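Local atomic coordinates of alpha,alpha-trehalose-phosphate synthase (UDP-forming) (Burkholderia xenovorans, PDB entry 5HXA), a protein that belongs to glycosyltransferase family 20 and has the GT-B architecture, in which two Rossmann-like domains face each other. Residues 244-249 / 357-362; 402-407 / 442-447. All blocks are in the same frame, centred on the assembly; numbering follows the deposited sequence. Where two conformers were deposited one is given.

After the strands of the first, mixed sheet, the chain runs through helix 238-247 into the second Rossmann-like domain. Interaction 1 closes a loop that starts at the end of this helix, takes in strands 265-270, 300-305 and 342-345 of the parallel sheet, and returns at the end of helix 351-359. The chain then adds strands 363-366 and 391-395 before interaction 2 opens. That contact closes a shorter loop, through strand 408-410 and helix 415-426, and pins the end of helix 430-446 to the loop after strand 391-395. The two loops follow in series, neither nesting nor crossing; the centres of interaction 1 and interaction 2 are about 20 Å apart.

Interaction 1: 244-249 / 357-362; sequences AAEQFT and LFRQSQ
With CG anti to its backbone N (chi1 -171°) and the chain extended from CG to NE, Arg359 lies against Ala245, Glu246 and Thr249 at the end of helix 238-247. Glu246 also has its CG anti to the backbone N and an extended chain, and the two side chains run side by side in the same direction. Glu246 CB sits over the centre of one guanidinium face, 3.9 Å from Arg359 CZ. The carboxylate and guanidinium planes are nearly parallel, 4° apart, yet this is no salt bridge: Glu246 OE2 is 4.2 Å from Arg359 NH2, well out of the guanidinium plane. The firm polar partner of the guanidinium is the carbonyl O of Ser383, bonded to NH1, while Asp385 adds a long, weak ion pair at NH2. Ala245 CB packs on the aliphatic part of the arginine, 3.9 Å from Arg359 CD.

Thr249 crosses Arg359 and Gln360 at about a right angle, its CG2 touching Gln360 NE2. Its OG1 donates to Ala245 O at 2.8 Å from a position 20° off the carbonyl plane, and so ties the residue back to the last helical turn. The same OG1 accepts from two waters. One lies 2.9 Å from Thr249 OG1 and takes a bond from Gln360 NE2; the other takes a bond from Arg359 NE at 2.7 Å. One hydroxyl thus makes three hydrogen bonds and indirectly links two helix ends in the second Rossmann-like domain of the GT-B fold, where helix 351-359 leads into strand 363-366 of the parallel sheet. At this surface site the direct contacts are van der Waals, the polar link runs through water, and the nearby opposite charges probably add a modest attraction.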
ATOM      1  N   ALA A 244     -25.524  27.331 -11.503  1.00 25.43           N
ATOM      2  CA  ALA A 244     -25.569  27.617 -10.070  1.00 31.69           C
ATOM      3  C   ALA A 244     -24.408  28.510  -9.640  1.00 28.57           C
ATOM      4  O   ALA A 244     -24.590  29.446  -8.854  1.00 25.62           O
ATOM      5  CB  ALA A 244     -25.562  26.311  -9.273  1.00 30.37           C
ATOM      6  N   ALA A 245     -23.203  28.238 -10.146  1.00 26.09           N
ATOM      7  CA  ALA A 245     -22.055  29.061  -9.780  1.00 22.70           C
ATOM      8  C   ALA A 245     -22.273  30.501 -10.196  1.00 26.97           C
ATOM      9  O   ALA A 245     -21.939  31.434  -9.450  1.00 30.36           O
ATOM     10  CB  ALA A 245     -20.778  28.506 -10.417  1.00 21.69           C
ATOM     11  N   GLU A 246     -22.868  30.706 -11.371  1.00 23.98           N
ATOM     12  CA  GLU A 246     -23.135  32.071 -11.797  1.00 27.21           C
ATOM     13  C   GLU A 246     -24.236  32.707 -10.958  1.00 32.17           C
ATOM     14  O   GLU A 246     -24.130  33.881 -10.581  1.00 29.35           O
ATOM     15  CB  GLU A 246     -23.508  32.111 -13.278  1.00 27.89           C
ATOM     16  CG  GLU A 246     -23.716  33.532 -13.767  1.00 33.71           C
ATOM     17  CD  GLU A 246     -24.139  33.601 -15.215  1.00 53.46           C
ATOM     18  OE1 GLU A 246     -24.380  34.727 -15.703  1.00 68.02           O
ATOM     19  OE2 GLU A 246     -24.230  32.537 -15.863  1.00 54.63           O
ATOM     20  N   GLN A 247     -25.299  31.959 -10.641  1.00 28.46           N
ATOM     21  CA  GLN A 247     -26.430  32.531  -9.910  0.62 32.66           C
ATOM     22  C   GLN A 247     -26.066  32.892  -8.474  1.00 32.55           C
ATOM     23  O   GLN A 247     -26.703  33.763  -7.873  1.00 31.04           O
ATOM     24  CB  GLN A 247     -27.609  31.556  -9.917  0.62 33.48           C
ATOM     25  CG  GLN A 247     -28.333  31.451 -11.253  0.62 43.96           C
ATOM     26  CD  GLN A 247     -29.365  30.331 -11.275  0.62 52.29           C
ATOM     27  OE1 GLN A 247     -29.304  29.396 -10.472  0.62 49.85           O
ATOM     28  NE2 GLN A 247     -30.317  30.422 -12.198  0.62 52.56           N
ATOM     29  N   PHE A 248     -25.070  32.221  -7.898  1.00 33.27           N
ATOM     30  CA  PHE A 248     -24.676  32.475  -6.518  1.00 32.41           C
ATOM     31  C   PHE A 248     -23.450  33.370  -6.405  1.00 36.01           C
ATOM     32  O   PHE A 248     -22.923  33.542  -5.303  1.00 33.38           O
ATOM     33  CB  PHE A 248     -24.447  31.154  -5.782  1.00 29.13           C
ATOM     34  CG  PHE A 248     -25.717  30.517  -5.331  1.00 37.23           C
ATOM     35  CD1 PHE A 248     -26.629  30.041  -6.260  1.00 33.89           C
ATOM     36  CD2 PHE A 248     -26.032  30.442  -3.985  1.00 42.46           C
ATOM     37  CE1 PHE A 248     -27.823  29.479  -5.858  1.00 42.32           C
ATOM     38  CE2 PHE A 248     -27.226  29.876  -3.573  1.00 46.84           C
ATOM     39  CZ  PHE A 248     -28.125  29.393  -4.512  1.00 42.46           C
ATOM     40  N   THR A 249     -23.005  33.964  -7.517  1.00 33.05           N
ATOM     41  CA  THR A 249     -21.856  34.860  -7.481  1.00 31.34           C
ATOM     42  C   THR A 249     -22.139  36.123  -6.669  1.00 36.33           C
ATOM     43  O   THR A 249     -21.232  36.659  -6.023  1.00 34.42           O
ATOM     44  CB  THR A 249     -21.441  35.209  -8.913  1.00 33.46           C
ATOM     45  OG1 THR A 249     -20.961  34.027  -9.562  1.00 35.50           O
ATOM     46  CG2 THR A 249     -20.355  36.280  -8.935  1.00 37.12           C
ATOM     47  N   LEU A 357     -17.819  30.032  -5.224  1.00 20.23           N
ATOM     48  CA  LEU A 357     -16.454  30.256  -4.759  1.00 22.54           C
ATOM     49  C   LEU A 357     -15.437  29.650  -5.721  1.00 21.67           C
ATOM     50  O   LEU A 357     -14.403  30.268  -5.993  1.00 22.41           O
ATOM     51  CB  LEU A 357     -16.263  29.691  -3.343  1.00 20.90           C
ATOM     52  CG  LEU A 357     -17.178  30.252  -2.240  1.00 22.35           C
ATOM     53  CD1 LEU A 357     -16.890  29.551  -0.912  1.00 24.04           C
ATOM     54  CD2 LEU A 357     -17.016  31.764  -2.087  1.00 21.36           C
ATOM     55  N   PHE A 358     -15.706  28.436  -6.237  1.00 19.24           N
ATOM     56  CA  PHE A 358     -14.851  27.865  -7.284  1.00 20.18           C
ATOM     57  C   PHE A 358     -14.724  28.821  -8.470  1.00 17.55           C
ATOM     58  O   PHE A 358     -13.631  29.017  -9.018  1.00 20.61           O
ATOM     59  CB  PHE A 358     -15.419  26.525  -7.787  1.00 17.69           C
ATOM     60  CG  PHE A 358     -15.294  25.368  -6.819  1.00 18.63           C
ATOM     61  CD1 PHE A 358     -14.270  25.312  -5.885  1.00 21.21           C
ATOM     62  CD2 PHE A 358     -16.206  24.307  -6.875  1.00 18.66           C
ATOM     63  CE1 PHE A 358     -14.159  24.230  -5.014  1.00 19.78           C
ATOM     64  CE2 PHE A 358     -16.111  23.222  -5.993  1.00 19.22           C
ATOM     65  CZ  PHE A 358     -15.079  23.186  -5.065  1.00 21.41           C
ATOM     66  N   ARG A 359     -15.844  29.410  -8.888  1.00 21.16           N
ATOM     67  CA  ARG A 359     -15.846  30.313 -10.035  1.00 22.13           C
ATOM     68  C   ARG A 359     -14.951  31.531  -9.810  1.00 24.41           C
ATOM     69  O   ARG A 359     -14.453  32.118 -10.775  1.00 24.78           O
ATOM     70  CB  ARG A 359     -17.284  30.750 -10.322  1.00 20.31           C
ATOM     71  CG  ARG A 359     -17.502  31.527 -11.624  1.00 24.62           C
ATOM     72  CD  ARG A 359     -19.001  31.612 -11.870  1.00 27.20           C
ATOM     73  NE  ARG A 359     -19.398  32.292 -13.099  1.00 31.37           N
ATOM     74  CZ  ARG A 359     -19.749  31.667 -14.220  1.00 38.03           C
ATOM     75  NH1 ARG A 359     -19.720  30.333 -14.296  1.00 25.65           N
ATOM     76  NH2 ARG A 359     -20.116  32.379 -15.275  1.00 30.30           N
ATOM     77  N   GLN A 360     -14.745  31.931  -8.551  1.00 22.15           N
ATOM     78  CA  GLN A 360     -13.857  33.048  -8.236  1.00 24.07           C
ATOM     79  C   GLN A 360     -12.383  32.658  -8.206  1.00 25.54           C
ATOM     80  O   GLN A 360     -11.537  33.543  -8.063  1.00 24.88           O
ATOM     81  CB  GLN A 360     -14.229  33.663  -6.875  1.00 21.65           C
ATOM     82  CG  GLN A 360     -15.524  34.434  -6.902  1.00 38.09           C
ATOM     83  CD  GLN A 360     -15.489  35.543  -7.928  1.00 45.06           C
ATOM     84  OE1 GLN A 360     -14.551  36.346  -7.953  1.00 38.39           O
ATOM     85  NE2 GLN A 360     -16.486  35.571  -8.810  1.00 45.36           N
ATOM     86  N   SER A 361     -12.057  31.372  -8.331  1.00 20.12           N
ATOM     87  CA  SER A 361     -10.712  30.874  -8.066  1.00 22.09           C
ATOM     88  C   SER A 361      -9.963  30.596  -9.364  1.00 25.95           C
ATOM     89  O   SER A 361     -10.435  29.821 -10.202  1.00 25.95           O
ATOM     90  CB  SER A 361     -10.769  29.595  -7.229  1.00 22.75           C
ATOM     91  OG  SER A 361     -11.533  29.799  -6.042  1.00 29.33           O
ATOM     92  N   GLN A 362      -8.769  31.180  -9.493  1.00 15.18           N
ATOM     93  CA  GLN A 362      -7.962  30.995 -10.701  1.00 21.06           C
ATOM     94  C   GLN A 362      -7.333  29.610 -10.798  1.00 21.26           C
ATOM     95  O   GLN A 362      -6.996  29.178 -11.908  1.00 19.87           O
ATOM     96  CB  GLN A 362      -6.850  32.047 -10.779  1.00 19.10           C
ATOM     97  CG  GLN A 362      -7.336  33.454 -11.142  1.00 25.00           C
ATOM     98  CD  GLN A 362      -8.085  34.150 -10.009  1.00 29.17           C
ATOM     99  OE1 GLN A 362      -7.782  33.971  -8.826  1.00 21.33           O
ATOM    100  NE2 GLN A 362      -9.079  34.940 -10.375  1.00 37.35           N
TER
HETATM  101  O   HOH W   1     -18.266  33.615  -8.453  1.00 25.87           O
HETATM  102  O   HOH W   2     -20.101  34.780 -12.458  1.00 44.04           O

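Interaction 2: 402-407 / 442-447; sequences EQLPGA and APMREN
Gln403 NE2 donates to a water at 2.7 Å, and that water in turn donates to the backbone O of Asn447, 2.8 Å away, bridging the loop 402-407 to the end of helix 430-446. Both parts belong to the second Rossmann-like domain of the GT-B fold, where the loop joins two neighbouring parallel strands, 391-395 and 408-410. The other end of the Gln403 amide is held as well, since OE1 is bonded to Lys378 NZ on helix 375-382.

Apart from the water bridge the contact is van der Waals packing. The CB of Pro443 points toward the loop, and its CG lies 3.8 Å from Gln403 O and 3.9 Å from Pro405 CD, the two proline rings running antiparallel alongside each other. Pro405 and Gly406 are the central residues of a type II beta turn from Leu404 to Ala407, closed by Ala407 N bonding to Leu404 O; Gly406 supplies the positive phi of 116° that this turn calls for. Beneath the prolines, buried Leu404, its CG anti to the carbonyl carbon (chi1 -67°), meets buried Met444 at a slant, with Leu404 CD2 3.7 Å from Met444 SD.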
ATOM      1  N   GLU A 402      -8.440  10.498 -16.118  1.00 35.55           N
ATOM      2  CA  GLU A 402      -8.761  10.069 -17.478  1.00 35.92           C
ATOM      3  C   GLU A 402      -9.998  10.785 -18.020  1.00 38.85           C
ATOM      4  O   GLU A 402     -10.138  10.967 -19.234  1.00 36.12           O
ATOM      5  CB  GLU A 402      -8.966   8.551 -17.514  1.00 43.86           C
ATOM      6  N   GLN A 403     -10.893  11.215 -17.144  1.00 28.26           N
ATOM      7  CA  GLN A 403     -12.121  11.858 -17.576  1.00 35.32           C
ATOM      8  C   GLN A 403     -12.003  13.364 -17.701  1.00 24.48           C
ATOM      9  O   GLN A 403     -13.000  14.023 -18.014  1.00 24.89           O
ATOM     10  CB  GLN A 403     -13.233  11.530 -16.604  1.00 39.72           C
ATOM     11  CG  GLN A 403     -13.705  10.120 -16.702  1.00 44.89           C
ATOM     12  CD  GLN A 403     -14.867   9.930 -15.808  1.00 41.66           C
ATOM     13  OE1 GLN A 403     -14.734  10.051 -14.588  1.00 35.52           O
ATOM     14  NE2 GLN A 403     -16.041   9.704 -16.395  1.00 48.48           N
ATOM     15  N   LEU A 404     -10.825  13.925 -17.447  1.00 19.61           N
ATOM     16  CA  LEU A 404     -10.624  15.374 -17.474  1.00 18.23           C
ATOM     17  C   LEU A 404      -9.389  15.710 -18.302  1.00 18.99           C
ATOM     18  O   LEU A 404      -8.403  16.255 -17.787  1.00 17.22           O
ATOM     19  CB  LEU A 404     -10.502  15.918 -16.051  1.00 18.24           C
ATOM     20  CG  LEU A 404     -11.780  15.813 -15.205  1.00 22.48           C
ATOM     21  CD1 LEU A 404     -11.490  16.169 -13.740  1.00 18.18           C
ATOM     22  CD2 LEU A 404     -12.873  16.725 -15.765  1.00 23.92           C
ATOM     23  N   PRO A 405      -9.420  15.419 -19.608  1.00 19.38           N
ATOM     24  CA  PRO A 405      -8.295  15.790 -20.482  1.00 24.17           C
ATOM     25  C   PRO A 405      -8.207  17.307 -20.572  1.00 25.38           C
ATOM     26  O   PRO A 405      -9.182  17.978 -20.916  1.00 21.68           O
ATOM     27  CB  PRO A 405      -8.668  15.159 -21.833  1.00 22.27           C
ATOM     28  CG  PRO A 405     -10.166  15.160 -21.822  1.00 30.26           C
ATOM     29  CD  PRO A 405     -10.593  14.970 -20.380  1.00 18.34           C
ATOM     30  N   GLY A 406      -7.039  17.845 -20.253  1.00 20.42           N
ATOM     31  CA  GLY A 406      -6.860  19.276 -20.086  1.00 22.76           C
ATOM     32  C   GLY A 406      -6.486  19.677 -18.677  1.00 21.65           C
ATOM     33  O   GLY A 406      -5.986  20.797 -18.470  1.00 20.72           O
ATOM     34  N   ALA A 407      -6.710  18.806 -17.696  1.00 16.76           N
ATOM     35  CA  ALA A 407      -6.191  19.064 -16.358  1.00 17.50           C
ATOM     36  C   ALA A 407      -4.671  18.962 -16.377  1.00 15.07           C
ATOM     37  O   ALA A 407      -4.098  18.174 -17.131  1.00 17.57           O
ATOM     38  CB  ALA A 407      -6.753  18.054 -15.352  1.00 19.13           C
ATOM     39  N   ALA A 442     -16.451  18.923 -22.380  1.00 23.39           N
ATOM     40  CA  ALA A 442     -17.101  18.062 -23.371  1.00 24.00           C
ATOM     41  C   ALA A 442     -17.308  16.636 -22.872  1.00 21.59           C
ATOM     42  O   ALA A 442     -18.441  16.134 -22.973  1.00 23.49           O
ATOM     43  CB  ALA A 442     -16.315  18.093 -24.688  1.00 28.84           C
ATOM     44  N   PRO A 443     -16.302  15.928 -22.340  1.00 21.50           N
ATOM     45  CA  PRO A 443     -16.582  14.580 -21.822  1.00 25.24           C
ATOM     46  C   PRO A 443     -17.426  14.590 -20.559  1.00 21.65           C
ATOM     47  O   PRO A 443     -18.165  13.625 -20.324  1.00 20.51           O
ATOM     48  CB  PRO A 443     -15.181  13.998 -21.569  1.00 25.81           C
ATOM     49  CG  PRO A 443     -14.334  15.185 -21.336  1.00 24.54           C
ATOM     50  CD  PRO A 443     -14.861  16.228 -22.277  1.00 23.35           C
ATOM     51  N   MET A 444     -17.362  15.651 -19.746  1.00 19.22           N
ATOM     52  CA  MET A 444     -18.248  15.712 -18.583  1.00 19.03           C
ATOM     53  C   MET A 444     -19.709  15.836 -19.001  1.00 20.97           C
ATOM     54  O   MET A 444     -20.594  15.309 -18.314  1.00 19.81           O
ATOM     55  CB  MET A 444     -17.869  16.877 -17.665  1.00 18.30           C
ATOM     56  CG  MET A 444     -16.566  16.660 -16.897  1.00 20.58           C
ATOM     57  SD  MET A 444     -16.460  17.711 -15.434  1.00 22.35           S
ATOM     58  CE  MET A 444     -16.228  19.334 -16.151  1.00 15.99           C
ATOM     59  N   ARG A 445     -19.980  16.536 -20.105  1.00 21.56           N
ATOM     60  CA  ARG A 445     -21.339  16.589 -20.631  1.00 26.48           C
ATOM     61  C   ARG A 445     -21.747  15.244 -21.212  1.00 27.97           C
ATOM     62  O   ARG A 445     -22.900  14.818 -21.074  1.00 28.25           O
ATOM     63  CB  ARG A 445     -21.457  17.674 -21.704  1.00 25.63           C
ATOM     64  CG  ARG A 445     -21.374  19.090 -21.184  1.00 25.09           C
ATOM     65  CD  ARG A 445     -21.679  20.098 -22.287  1.00 29.83           C
ATOM     66  NE  ARG A 445     -21.609  21.464 -21.782  1.00 31.14           N
ATOM     67  CZ  ARG A 445     -20.652  22.325 -22.104  1.00 34.37           C
ATOM     68  NH1 ARG A 445     -19.693  21.968 -22.952  1.00 39.93           N
ATOM     69  NH2 ARG A 445     -20.665  23.546 -21.588  1.00 34.46           N
ATOM     70  N   GLU A 446     -20.813  14.566 -21.875  1.00 29.23           N
ATOM     71  CA  GLU A 446     -21.146  13.309 -22.533  1.00 31.24           C
ATOM     72  C   GLU A 446     -21.309  12.185 -21.517  1.00 29.58           C
ATOM     73  O   GLU A 446     -22.200  11.340 -21.648  1.00 28.01           O
ATOM     74  CB  GLU A 446     -20.067  12.980 -23.565  1.00 33.89           C
ATOM     75  CG  GLU A 446     -20.216  11.642 -24.244  1.00 59.46           C
ATOM     76  CD  GLU A 446     -19.277  11.506 -25.425  1.00 78.40           C
ATOM     77  OE1 GLU A 446     -19.771  11.357 -26.561  1.00 86.84           O
ATOM     78  OE2 GLU A 446     -18.046  11.575 -25.215  1.00 85.19           O
ATOM     79  N   ASN A 447     -20.486  12.176 -20.477  1.00 23.53           N
ATOM     80  CA  ASN A 447     -20.631  11.158 -19.445  1.00 24.87           C
ATOM     81  C   ASN A 447     -21.150  11.785 -18.159  1.00 23.84           C
ATOM     82  O   ASN A 447     -20.525  11.675 -17.103  1.00 28.97           O
ATOM     83  CB  ASN A 447     -19.298  10.433 -19.240  1.00 28.30           C
ATOM     84  CG  ASN A 447     -18.767   9.869 -20.551  1.00 41.82           C
ATOM     85  OD1 ASN A 447     -17.769  10.351 -21.096  1.00 48.65           O
ATOM     86  ND2 ASN A 447     -19.474   8.884 -21.095  1.00 42.07           N
TER
HETATM   87  O   HOH W   3     -18.620  10.014 -15.788  1.00 21.30           O